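Local coordinates for ribosomal-protein-alanine acetyltransferase (Escherichia coli O157:H7, PDB 5ISV) that catalyses transfer of the acetyl group of acetyl-CoA to the N-terminal alanine of ribosomal protein bS18, at residues 32-43 with 53-61; 98-106 with 120-131. All coordinates share one frame; numbering follows the deposited sequence. Where two conformers were deposited one is given.

How the contacts relate
Contact 1 (32-43 with 53-61) and contact 2 (98-106 with 120-131) lie in two parts of one mixed seven-stranded sheet, their centres about 18 Å apart. Both segments of contact 1 precede those of contact 2 in the sequence. Strand 50-60 carries one side of contact 1 and strand 99-105 one side of contact 2; strand 63-71, with the predicted acetyl-CoA-binding residues Ile69, Ala70 and Val71, runs between them. The two contacts touch where Thr57 CG2 packs 4.2 Å from Leu100 CD1. Contact 1 thus belongs to the N-terminal half of the acetyltransferase fold, and contact 2, with Glu103, to the C-terminal half.

Contact 1: 32-43 with 53-61; sequences FASNQGERYLNF and AFAITQVVL
A largely buried loop-on-strand contact joins Tyr40 and Asn42, on the loop that follows helix 29-34, to Gln58 and Ile56 of strand 50-60. Backbone bonds set the register: Leu41 N gives to Thr57 O (2.9 Å), Val59 N gives to Arg39 O, and Phe43 and Ala55, an antiparallel pair, bond each other in both directions. Between them, the Asn42 side chain replaces a main-chain acceptor. Asn42, with CG anti to the carbonyl carbon (chi1 -67°), brings OD1 to Thr57 N (3.0 Å), the N nearly in line with the side-chain C=O and the N-H somewhat bent (153°). Its ND2 gives to Asn35 O in the carbonyl plane, so both ends of the amide are held.

The Tyr40 ring is sandwiched: the peptide of Asn35 and Gln36 covers one face, and Gln58 CG lies over the other in a CH-pi contact, 4.1 Å from the centroid. Tyr40 OH gives a short bond to Asn35 OD1 (2.6 Å), from above the carbonyl plane. The Arg39 chain runs alongside Gln58, Arg39 CD 3.5 Å from Gln58 CG. At the far end the edge of Phe32 points at the face of Phe54 in an offset T-shaped pair, planes 68° apart. A water bridges Leu41 O and Thr57 OG1. Such a loop leading from the helices into an antiparallel beta hairpin, here strands 43-47 and 50-60, belongs to the N-terminal half of the GNAT fold.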
loop_
_atom_site.group_PDB
_atom_site.type_symbol
_atom_site.label_atom_id
_atom_site.label_comp_id
_atom_site.label_asym_id
_atom_site.label_seq_id
_atom_site.Cartn_x
_atom_site.Cartn_y
_atom_site.Cartn_z
ATOM N N PHE A 32 -12.325 -7.126 0.164
ATOM C CA PHE A 32 -11.123 -7.839 0.599
ATOM C C PHE A 32 -10.924 -9.176 -0.067
ATOM O O PHE A 32 -9.834 -9.494 -0.500
ATOM C CB PHE A 32 -11.096 -8.083 2.115
ATOM C CG PHE A 32 -10.455 -6.972 2.942
ATOM C CD1 PHE A 32 -9.090 -6.802 3.025
ATOM C CD2 PHE A 32 -11.273 -6.096 3.612
ATOM C CE1 PHE A 32 -8.536 -5.798 3.816
ATOM C CE2 PHE A 32 -10.743 -5.106 4.424
ATOM C CZ PHE A 32 -9.365 -4.938 4.476
ATOM N N ALA A 33 -11.969 -9.991 -0.101
ATOM C CA ALA A 33 -11.924 -11.275 -0.819
ATOM C C ALA A 33 -11.582 -11.165 -2.318
ATOM O O ALA A 33 -11.046 -12.096 -2.934
ATOM C CB ALA A 33 -13.267 -11.965 -0.689
ATOM N N SER A 34 -11.950 -10.067 -2.915
ATOM C CA SER A 34 -11.676 -9.831 -4.342
ATOM C C SER A 34 -10.195 -9.510 -4.578
ATOM O O SER A 34 -9.628 -9.840 -5.615
ATOM C CB SER A 34 -12.536 -8.685 -4.845
ATOM O OG SER A 34 -13.911 -9.062 -4.875
ATOM N N ASN A 35 -9.556 -8.880 -3.597
ATOM C CA ASN A 35 -8.199 -8.376 -3.745
ATOM C C ASN A 35 -7.151 -9.360 -3.157
ATOM O O ASN A 35 -6.343 -8.997 -2.264
ATOM C CB ASN A 35 -8.109 -6.970 -3.127
ATOM C CG ASN A 35 -8.548 -5.855 -4.075
ATOM O OD1 ASN A 35 -7.812 -5.417 -4.988
ATOM N ND2 ASN A 35 -9.791 -5.398 -3.884
ATOM N N GLN A 36 -7.163 -10.585 -3.679
ATOM C CA GLN A 36 -6.193 -11.611 -3.322
ATOM C C GLN A 36 -5.948 -12.571 -4.487
ATOM O O GLN A 36 -6.614 -12.500 -5.544
ATOM C CB GLN A 36 -6.661 -12.383 -2.081
ATOM C CG GLN A 36 -7.739 -13.406 -2.361
ATOM C CD GLN A 36 -8.202 -14.094 -1.089
ATOM O OE1 GLN A 36 -7.406 -14.698 -0.371
ATOM N NE2 GLN A 36 -9.496 -14.015 -0.811
ATOM N N GLY A 37 -4.945 -13.423 -4.324
ATOM C CA GLY A 37 -4.635 -14.493 -5.293
ATOM C C GLY A 37 -3.305 -14.318 -5.991
ATOM O O GLY A 37 -2.474 -13.571 -5.520
ATOM N N GLU A 38 -3.127 -14.954 -7.152
ATOM C CA GLU A 38 -1.796 -15.086 -7.738
ATOM C C GLU A 38 -1.143 -13.761 -8.191
ATOM O O GLU A 38 0.066 -13.688 -8.203
ATOM C CB GLU A 38 -1.731 -16.189 -8.811
ATOM C CG GLU A 38 -2.115 -15.826 -10.226
ATOM C CD GLU A 38 -1.988 -17.027 -11.165
ATOM O OE1 GLU A 38 -1.045 -17.847 -11.010
ATOM O OE2 GLU A 38 -2.828 -17.155 -12.079
ATOM N N ARG A 39 -1.914 -12.720 -8.521
ATOM C CA ARG A 39 -1.289 -11.419 -8.848
ATOM C C ARG A 39 -0.972 -10.566 -7.622
ATOM O O ARG A 39 -0.214 -9.597 -7.699
ATOM C CB ARG A 39 -2.077 -10.592 -9.839
ATOM C CG ARG A 39 -3.520 -10.285 -9.542
ATOM C CD ARG A 39 -4.165 -9.529 -10.701
ATOM N NE ARG A 39 -3.925 -10.172 -12.004
ATOM C CZ ARG A 39 -4.770 -10.981 -12.652
ATOM N NH1 ARG A 39 -5.955 -11.312 -12.149
ATOM N NH2 ARG A 39 -4.420 -11.485 -13.823
ATOM N N TYR A 40 -1.492 -10.947 -6.464
ATOM C CA TYR A 40 -1.281 -10.168 -5.255
ATOM C C TYR A 40 0.016 -10.516 -4.536
ATOM O O TYR A 40 0.448 -11.634 -4.544
ATOM C CB TYR A 40 -2.499 -10.265 -4.350
ATOM C CG TYR A 40 -3.607 -9.412 -4.909
ATOM C CD1 TYR A 40 -4.419 -9.888 -5.943
ATOM C CD2 TYR A 40 -3.826 -8.124 -4.450
ATOM C CE1 TYR A 40 -5.421 -9.097 -6.454
ATOM C CE2 TYR A 40 -4.834 -7.305 -4.967
ATOM C CZ TYR A 40 -5.625 -7.802 -5.994
ATOM O OH TYR A 40 -6.588 -6.988 -6.582
ATOM N N LEU A 41 0.573 -9.490 -3.915
ATOM C CA LEU A 41 1.713 -9.620 -2.981
ATOM C C LEU A 41 1.333 -8.854 -1.743
ATOM O O LEU A 41 1.767 -7.721 -1.553
ATOM C CB LEU A 41 2.992 -9.070 -3.638
ATOM C CG LEU A 41 4.324 -9.369 -2.928
ATOM C CD1 LEU A 41 4.616 -10.851 -2.936
ATOM C CD2 LEU A 41 5.477 -8.611 -3.561
ATOM N N ASN A 42 0.513 -9.508 -0.905
ATOM C CA ASN A 42 -0.081 -8.860 0.256
ATOM C C ASN A 42 0.737 -9.209 1.511
ATOM O O ASN A 42 1.165 -10.337 1.676
ATOM C CB ASN A 42 -1.516 -9.387 0.440
ATOM C CG ASN A 42 -2.429 -8.953 -0.706
ATOM O OD1 ASN A 42 -2.096 -8.014 -1.418
ATOM N ND2 ASN A 42 -3.565 -9.594 -0.868
ATOM N N PHE A 43 0.855 -8.236 2.389
ATOM C CA PHE A 43 1.698 -8.364 3.631
ATOM C C PHE A 43 0.915 -7.892 4.837
ATOM O O PHE A 43 0.042 -7.030 4.765
ATOM C CB PHE A 43 2.987 -7.524 3.495
ATOM C CG PHE A 43 3.959 -8.065 2.488
ATOM C CD1 PHE A 43 4.617 -9.287 2.705
ATOM C CD2 PHE A 43 4.203 -7.366 1.290
ATOM C CE1 PHE A 43 5.502 -9.800 1.797
ATOM C CE2 PHE A 43 5.075 -7.888 0.365
ATOM C CZ PHE A 43 5.716 -9.094 0.598
ATOM N N ALA A 53 -1.022 -3.993 11.164
ATOM C CA ALA A 53 -1.139 -3.274 9.876
ATOM C C ALA A 53 -1.160 -4.294 8.742
ATOM O O ALA A 53 -0.716 -5.421 8.879
ATOM C CB ALA A 53 0.021 -2.303 9.731
ATOM N N PHE A 54 -1.689 -3.856 7.585
ATOM C CA PHE A 54 -1.629 -4.697 6.386
ATOM C C PHE A 54 -1.487 -3.791 5.146
ATOM O O PHE A 54 -1.787 -2.616 5.225
ATOM C CB PHE A 54 -2.920 -5.541 6.218
ATOM C CG PHE A 54 -4.153 -4.726 5.992
ATOM C CD1 PHE A 54 -4.479 -4.272 4.695
ATOM C CD2 PHE A 54 -4.985 -4.352 7.017
ATOM C CE1 PHE A 54 -5.561 -3.482 4.519
ATOM C CE2 PHE A 54 -6.090 -3.575 6.824
ATOM C CZ PHE A 54 -6.387 -3.131 5.551
ATOM N N ALA A 55 -0.985 -4.427 4.089
ATOM C CA ALA A 55 -0.842 -3.731 2.774
ATOM C C ALA A 55 -1.247 -4.718 1.697
ATOM O O ALA A 55 -0.752 -5.814 1.603
ATOM C CB ALA A 55 0.573 -3.280 2.577
ATOM N N ILE A 56 -2.127 -4.238 0.807
ATOM C CA ILE A 56 -2.696 -5.054 -0.300
ATOM C C ILE A 56 -2.147 -4.456 -1.603
ATOM O O ILE A 56 -2.425 -3.286 -1.916
ATOM C CB ILE A 56 -4.210 -4.950 -0.279
ATOM C CG1 ILE A 56 -4.870 -5.251 1.037
ATOM C CG2 ILE A 56 -4.841 -5.796 -1.408
ATOM C CD1 ILE A 56 -4.625 -6.631 1.535
ATOM N N THR A 57 -1.424 -5.283 -2.359
ATOM C CA THR A 57 -0.742 -4.803 -3.566
ATOM C C THR A 57 -0.938 -5.795 -4.689
ATOM O O THR A 57 -0.724 -6.983 -4.506
ATOM C CB THR A 57 0.774 -4.639 -3.318
ATOM O OG1 THR A 57 0.980 -3.727 -2.240
ATOM C CG2 THR A 57 1.538 -4.105 -4.550
ATOM N N GLN A 58 -1.370 -5.289 -5.889
ATOM C CA GLN A 58 -1.492 -6.143 -7.047
ATOM C C GLN A 58 -0.241 -5.908 -7.877
ATOM O O GLN A 58 0.150 -4.750 -8.061
ATOM C CB GLN A 58 -2.759 -5.697 -7.853
ATOM C CG GLN A 58 -3.300 -6.669 -8.856
ATOM C CD GLN A 58 -4.410 -5.978 -9.656
ATOM O OE1 GLN A 58 -5.586 -6.018 -9.299
ATOM N NE2 GLN A 58 -3.991 -5.167 -10.559
ATOM N N VAL A 59 0.372 -6.970 -8.381
ATOM C CA VAL A 59 1.510 -6.879 -9.284
ATOM C C VAL A 59 1.096 -7.447 -10.640
ATOM O O VAL A 59 0.738 -8.618 -10.729
ATOM C CB VAL A 59 2.739 -7.665 -8.755
ATOM C CG1 VAL A 59 3.926 -7.483 -9.691
ATOM C CG2 VAL A 59 3.118 -7.208 -7.340
ATOM N N VAL A 60 1.115 -6.582 -11.655
ATOM C CA VAL A 60 0.753 -6.947 -13.042
ATOM C C VAL A 60 1.985 -6.711 -13.903
ATOM O O VAL A 60 2.465 -5.577 -14.013
ATOM C CB VAL A 60 -0.421 -6.078 -13.528
ATOM C CG1 VAL A 60 -0.775 -6.497 -14.915
ATOM C CG2 VAL A 60 -1.642 -6.214 -12.632
ATOM N N LEU A 61 2.541 -7.782 -14.458
ATOM C CA LEU A 61 3.860 -7.732 -15.129
ATOM C C LEU A 61 4.928 -7.120 -14.176
ATOM O O LEU A 61 5.060 -7.589 -13.063
ATOM C CB LEU A 61 3.749 -7.006 -16.493
ATOM C CG LEU A 61 2.650 -7.562 -17.398
ATOM C CD1 LEU A 61 2.579 -6.721 -18.660
ATOM C CD2 LEU A 61 2.940 -9.010 -17.769
HETATM O O HOH W 1 1.528 -5.415 -0.101
#

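Contact 2: 98-106 with 120-131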
loop_
_atom_site.group_PDB
_atom_site.type_symbol
_atom_site.label_atom_id
_atom_site.label_comp_id
_atom_site.label_asym_id
_atom_site.label_seq_id
_atom_site.Cartn_x
_atom_site.Cartn_y
_atom_site.Cartn_z
ATOM N N ALA A 98 9.392 -2.551 -11.764
ATOM C CA ALA A 98 9.842 -1.229 -12.198
ATOM C C ALA A 98 9.278 -0.065 -11.415
ATOM O O ALA A 98 9.997 0.903 -11.144
ATOM C CB ALA A 98 9.523 -1.049 -13.661
ATOM N N THR A 99 7.983 -0.113 -11.102
ATOM C CA THR A 99 7.318 0.981 -10.395
ATOM C C THR A 99 6.315 0.436 -9.418
ATOM O O THR A 99 5.852 -0.710 -9.573
ATOM C CB THR A 99 6.565 1.920 -11.368
ATOM O OG1 THR A 99 5.641 1.134 -12.131
ATOM C CG2 THR A 99 7.520 2.649 -12.302
ATOM N N LEU A 100 6.055 1.251 -8.386
ATOM C CA LEU A 100 4.939 1.062 -7.462
ATOM C C LEU A 100 4.066 2.334 -7.522
ATOM O O LEU A 100 4.553 3.436 -7.329
ATOM C CB LEU A 100 5.455 0.808 -6.039
ATOM C CG LEU A 100 4.426 0.811 -4.919
ATOM C CD1 LEU A 100 3.408 -0.327 -5.089
ATOM C CD2 LEU A 100 5.138 0.611 -3.574
ATOM N N TRP A 101 2.773 2.136 -7.681
ATOM C CA TRP A 101 1.770 3.206 -7.772
ATOM C C TRP A 101 0.812 3.141 -6.588
ATOM O O TRP A 101 0.505 2.063 -6.090
ATOM C CB TRP A 101 0.902 2.985 -9.046
ATOM C CG TRP A 101 1.656 3.035 -10.283
ATOM C CD1 TRP A 101 2.393 2.028 -10.853
ATOM C CD2 TRP A 101 1.800 4.174 -11.127
ATOM N NE1 TRP A 101 2.998 2.485 -11.990
ATOM C CE2 TRP A 101 2.662 3.806 -12.173
ATOM C CE3 TRP A 101 1.308 5.485 -11.088
ATOM C CZ2 TRP A 101 2.988 4.683 -13.217
ATOM C CZ3 TRP A 101 1.656 6.373 -12.136
ATOM C CH2 TRP A 101 2.489 5.972 -13.161
ATOM N N LEU A 102 0.315 4.282 -6.182
ATOM C CA LEU A 102 -0.759 4.348 -5.169
ATOM C C LEU A 102 -1.611 5.566 -5.394
ATOM O O LEU A 102 -1.249 6.455 -6.179
ATOM C CB LEU A 102 -0.201 4.364 -3.713
ATOM C CG LEU A 102 0.705 5.528 -3.325
ATOM C CD1 LEU A 102 -0.037 6.813 -2.952
ATOM C CD2 LEU A 102 1.582 5.120 -2.130
ATOM N N GLU A 103 -2.746 5.608 -4.713
ATOM C CA GLU A 103 -3.671 6.718 -4.780
ATOM C C GLU A 103 -3.958 7.168 -3.343
ATOM O O GLU A 103 -4.119 6.307 -2.451
ATOM C CB GLU A 103 -4.965 6.215 -5.414
ATOM C CG GLU A 103 -5.533 7.080 -6.463
ATOM C CD GLU A 103 -6.586 6.384 -7.310
ATOM O OE1 GLU A 103 -7.267 5.474 -6.817
ATOM O OE2 GLU A 103 -6.730 6.761 -8.480
ATOM N N VAL A 104 -3.986 8.467 -3.105
ATOM C CA VAL A 104 -4.201 8.991 -1.765
ATOM C C VAL A 104 -5.126 10.192 -1.816
ATOM O O VAL A 104 -5.022 11.042 -2.698
ATOM C CB VAL A 104 -2.829 9.308 -1.073
ATOM C CG1 VAL A 104 -1.976 10.242 -1.889
ATOM C CG2 VAL A 104 -3.001 9.878 0.331
ATOM N N ARG A 105 -6.073 10.268 -0.898
ATOM C CA ARG A 105 -6.904 11.448 -0.704
ATOM C C ARG A 105 -6.062 12.690 -0.503
ATOM O O ARG A 105 -5.142 12.689 0.323
ATOM C CB ARG A 105 -7.837 11.224 0.490
ATOM C CG ARG A 105 -8.962 10.299 0.147
ATOM C CD ARG A 105 -9.642 9.695 1.354
ATOM N NE ARG A 105 -10.814 8.926 1.002
ATOM C CZ ARG A 105 -12.039 9.425 0.831
ATOM N NH1 ARG A 105 -12.277 10.723 0.986
ATOM N NH2 ARG A 105 -13.037 8.615 0.489
ATOM N N ALA A 106 -6.367 13.765 -1.221
ATOM C CA ALA A 106 -5.550 14.985 -1.170
ATOM C C ALA A 106 -5.439 15.612 0.233
ATOM O O ALA A 106 -4.479 16.316 0.524
ATOM C CB ALA A 106 -6.106 15.998 -2.139
ATOM N N PHE A 120 8.366 8.685 -3.506
ATOM C CA PHE A 120 7.190 8.803 -4.421
ATOM C C PHE A 120 7.084 10.227 -5.002
ATOM O O PHE A 120 7.353 11.190 -4.301
ATOM C CB PHE A 120 5.883 8.478 -3.697
ATOM C CG PHE A 120 5.634 7.002 -3.455
ATOM C CD1 PHE A 120 6.181 6.342 -2.343
ATOM C CD2 PHE A 120 4.786 6.272 -4.299
ATOM C CE1 PHE A 120 5.906 5.010 -2.140
ATOM C CE2 PHE A 120 4.530 4.944 -4.072
ATOM C CZ PHE A 120 5.067 4.307 -2.988
ATOM N N ASN A 121 6.654 10.319 -6.266
ATOM C CA ASN A 121 6.427 11.591 -6.959
ATOM C C ASN A 121 4.946 11.630 -7.302
ATOM O O ASN A 121 4.399 10.609 -7.671
ATOM C CB ASN A 121 7.197 11.630 -8.278
ATOM C CG ASN A 121 8.654 11.235 -8.128
ATOM O OD1 ASN A 121 9.430 11.953 -7.511
ATOM N ND2 ASN A 121 9.027 10.069 -8.664
ATOM N N GLU A 122 4.314 12.789 -7.223
ATOM C CA GLU A 122 2.957 12.976 -7.792
ATOM C C GLU A 122 3.011 12.769 -9.313
ATOM O O GLU A 122 3.787 13.434 -9.984
ATOM C CB GLU A 122 2.459 14.394 -7.495
ATOM C CG GLU A 122 1.087 14.719 -8.071
ATOM C CD GLU A 122 0.642 16.124 -7.728
ATOM O OE1 GLU A 122 0.480 16.415 -6.529
ATOM O OE2 GLU A 122 0.462 16.937 -8.658
ATOM N N ALA A 123 2.194 11.854 -9.829
ATOM C CA ALA A 123 2.132 11.565 -11.244
ATOM C C ALA A 123 0.996 12.367 -11.845
ATOM O O ALA A 123 1.143 12.918 -12.909
ATOM C CB ALA A 123 1.923 10.068 -11.477
ATOM N N THR A 124 -0.142 12.388 -11.179
ATOM C CA THR A 124 -1.315 13.083 -11.627
ATOM C C THR A 124 -2.330 13.264 -10.508
ATOM O O THR A 124 -2.198 12.705 -9.430
ATOM C CB THR A 124 -1.949 12.408 -12.854
ATOM O OG1 THR A 124 -2.933 13.300 -13.383
ATOM C CG2 THR A 124 -2.591 11.096 -12.545
ATOM N N ILE A 125 -3.327 14.076 -10.776
ATOM C CA ILE A 125 -4.400 14.402 -9.863
ATOM C C ILE A 125 -5.690 13.964 -10.510
ATOM O O ILE A 125 -5.827 14.089 -11.725
ATOM C CB ILE A 125 -4.428 15.906 -9.517
ATOM C CG1 ILE A 125 -3.157 16.303 -8.778
ATOM C CG2 ILE A 125 -5.646 16.265 -8.670
ATOM C CD1 ILE A 125 -2.962 17.793 -8.670
ATOM N N ARG A 126 -6.645 13.473 -9.712
ATOM C CA ARG A 126 -7.995 13.145 -10.245
ATOM C C ARG A 126 -8.976 14.015 -9.510
ATOM O O ARG A 126 -9.207 13.821 -8.316
ATOM C CB ARG A 126 -8.296 11.678 -10.029
ATOM C CG ARG A 126 -7.150 10.792 -10.463
ATOM C CD ARG A 126 -7.495 9.340 -10.283
ATOM N NE ARG A 126 -8.428 8.948 -11.324
ATOM C CZ ARG A 126 -8.860 7.724 -11.540
ATOM N NH1 ARG A 126 -8.496 6.690 -10.770
ATOM N NH2 ARG A 126 -9.716 7.546 -12.548
ATOM N N ARG A 127 -9.497 15.048 -10.183
ATOM C CA ARG A 127 -10.383 16.014 -9.567
ATOM C C ARG A 127 -11.626 15.345 -9.006
ATOM O O ARG A 127 -12.329 14.622 -9.695
ATOM C CB ARG A 127 -10.796 17.117 -10.585
ATOM C CG ARG A 127 -11.574 18.286 -9.969
ATOM C CD ARG A 127 -11.980 19.372 -10.971
ATOM N NE ARG A 127 -12.932 20.295 -10.351
ATOM C CZ ARG A 127 -13.617 21.251 -10.986
ATOM N NH1 ARG A 127 -13.487 21.428 -12.308
ATOM N NH2 ARG A 127 -14.451 22.022 -10.299
ATOM N N ASN A 128 -11.905 15.592 -7.730
ATOM C CA ASN A 128 -13.156 15.175 -7.083
ATOM C C ASN A 128 -13.414 13.653 -7.165
ATOM O O ASN A 128 -14.583 13.204 -7.180
ATOM C CB ASN A 128 -14.349 15.984 -7.646
ATOM C CG ASN A 128 -14.343 17.401 -7.126
ATOM O OD1 ASN A 128 -13.892 17.654 -6.004
ATOM N ND2 ASN A 128 -14.821 18.322 -7.904
ATOM N N TYR A 129 -12.317 12.870 -7.178
ATOM C CA TYR A 129 -12.390 11.422 -7.322
ATOM C C TYR A 129 -13.072 10.717 -6.152
ATOM O O TYR A 129 -13.736 9.698 -6.318
ATOM C CB TYR A 129 -11.003 10.817 -7.578
ATOM C CG TYR A 129 -11.053 9.347 -7.853
ATOM C CD1 TYR A 129 -11.492 8.912 -9.124
ATOM C CD2 TYR A 129 -10.786 8.395 -6.867
ATOM C CE1 TYR A 129 -11.574 7.585 -9.431
ATOM C CE2 TYR A 129 -10.883 7.045 -7.161
ATOM C CZ TYR A 129 -11.297 6.635 -8.432
ATOM O OH TYR A 129 -11.350 5.306 -8.690
ATOM N N TYR A 130 -12.852 11.224 -4.946
ATOM C CA TYR A 130 -13.306 10.562 -3.745
ATOM C C TYR A 130 -14.463 11.283 -3.128
ATOM O O TYR A 130 -14.440 12.507 -3.043
ATOM C CB TYR A 130 -12.181 10.452 -2.680
ATOM C CG TYR A 130 -11.113 9.414 -2.978
ATOM C CD1 TYR A 130 -11.433 8.065 -3.000
ATOM C CD2 TYR A 130 -9.789 9.772 -3.254
ATOM C CE1 TYR A 130 -10.498 7.089 -3.290
ATOM C CE2 TYR A 130 -8.832 8.776 -3.543
ATOM C CZ TYR A 130 -9.204 7.438 -3.565
ATOM O OH TYR A 130 -8.233 6.487 -3.868
ATOM N N PRO A 131 -15.413 10.524 -2.531
ATOM C CA PRO A 131 -16.419 11.184 -1.701
ATOM C C PRO A 131 -15.858 11.578 -0.346
ATOM O O PRO A 131 -14.966 10.914 0.204
ATOM C CB PRO A 131 -17.488 10.097 -1.517
ATOM C CG PRO A 131 -16.688 8.848 -1.497
ATOM C CD PRO A 131 -15.587 9.055 -2.516
HETATM O O HOH W 2 -8.969 4.062 -8.171
#
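Glu103, its chi1 of -134° away from the usual staggered values and its chain extended beyond CG, reaches Arg126, whose chain bends at chi3 (74°) to meet it. Arg126 NH1 gives a straight bond to the syn lone pair of Glu103 OE2 (2.9 Å), and the acceptor lies in the guanidinium plane: a salt bridge through one nitrogen. Tyr129 CE1 lies over one face of this guanidinium. The other carboxylate oxygen, OE1, accepts from a water (2.6 Å) that also bonds Tyr129 OH, and Tyr130 OH stands 3.3 Å from Glu103 OE1.

Arg105 and Tyr129 cover opposite faces of the Tyr130 ring. Arg105 NE sits off-centre above it, and Arg105 CG comes 3.5 Å from Tyr130 CD2. The guanidinium, with Tyr130 CB over one face, turns its end to Pro131, NH1 (2.8 Å) and NH2 (3.0 Å) both gripping Pro131 O; NH1 also has a salt bridge to Glu137 on the intervening strand 136-145.

At the other end Leu102 CD2 rests over the face of Phe120, 3.5 Å from Phe120 CE2, and Leu100 CD2 packs on its CZ. The salt bridge on one oxygen and the water on the other probably limit how the carboxylate of Glu103, the predicted proton acceptor, can turn.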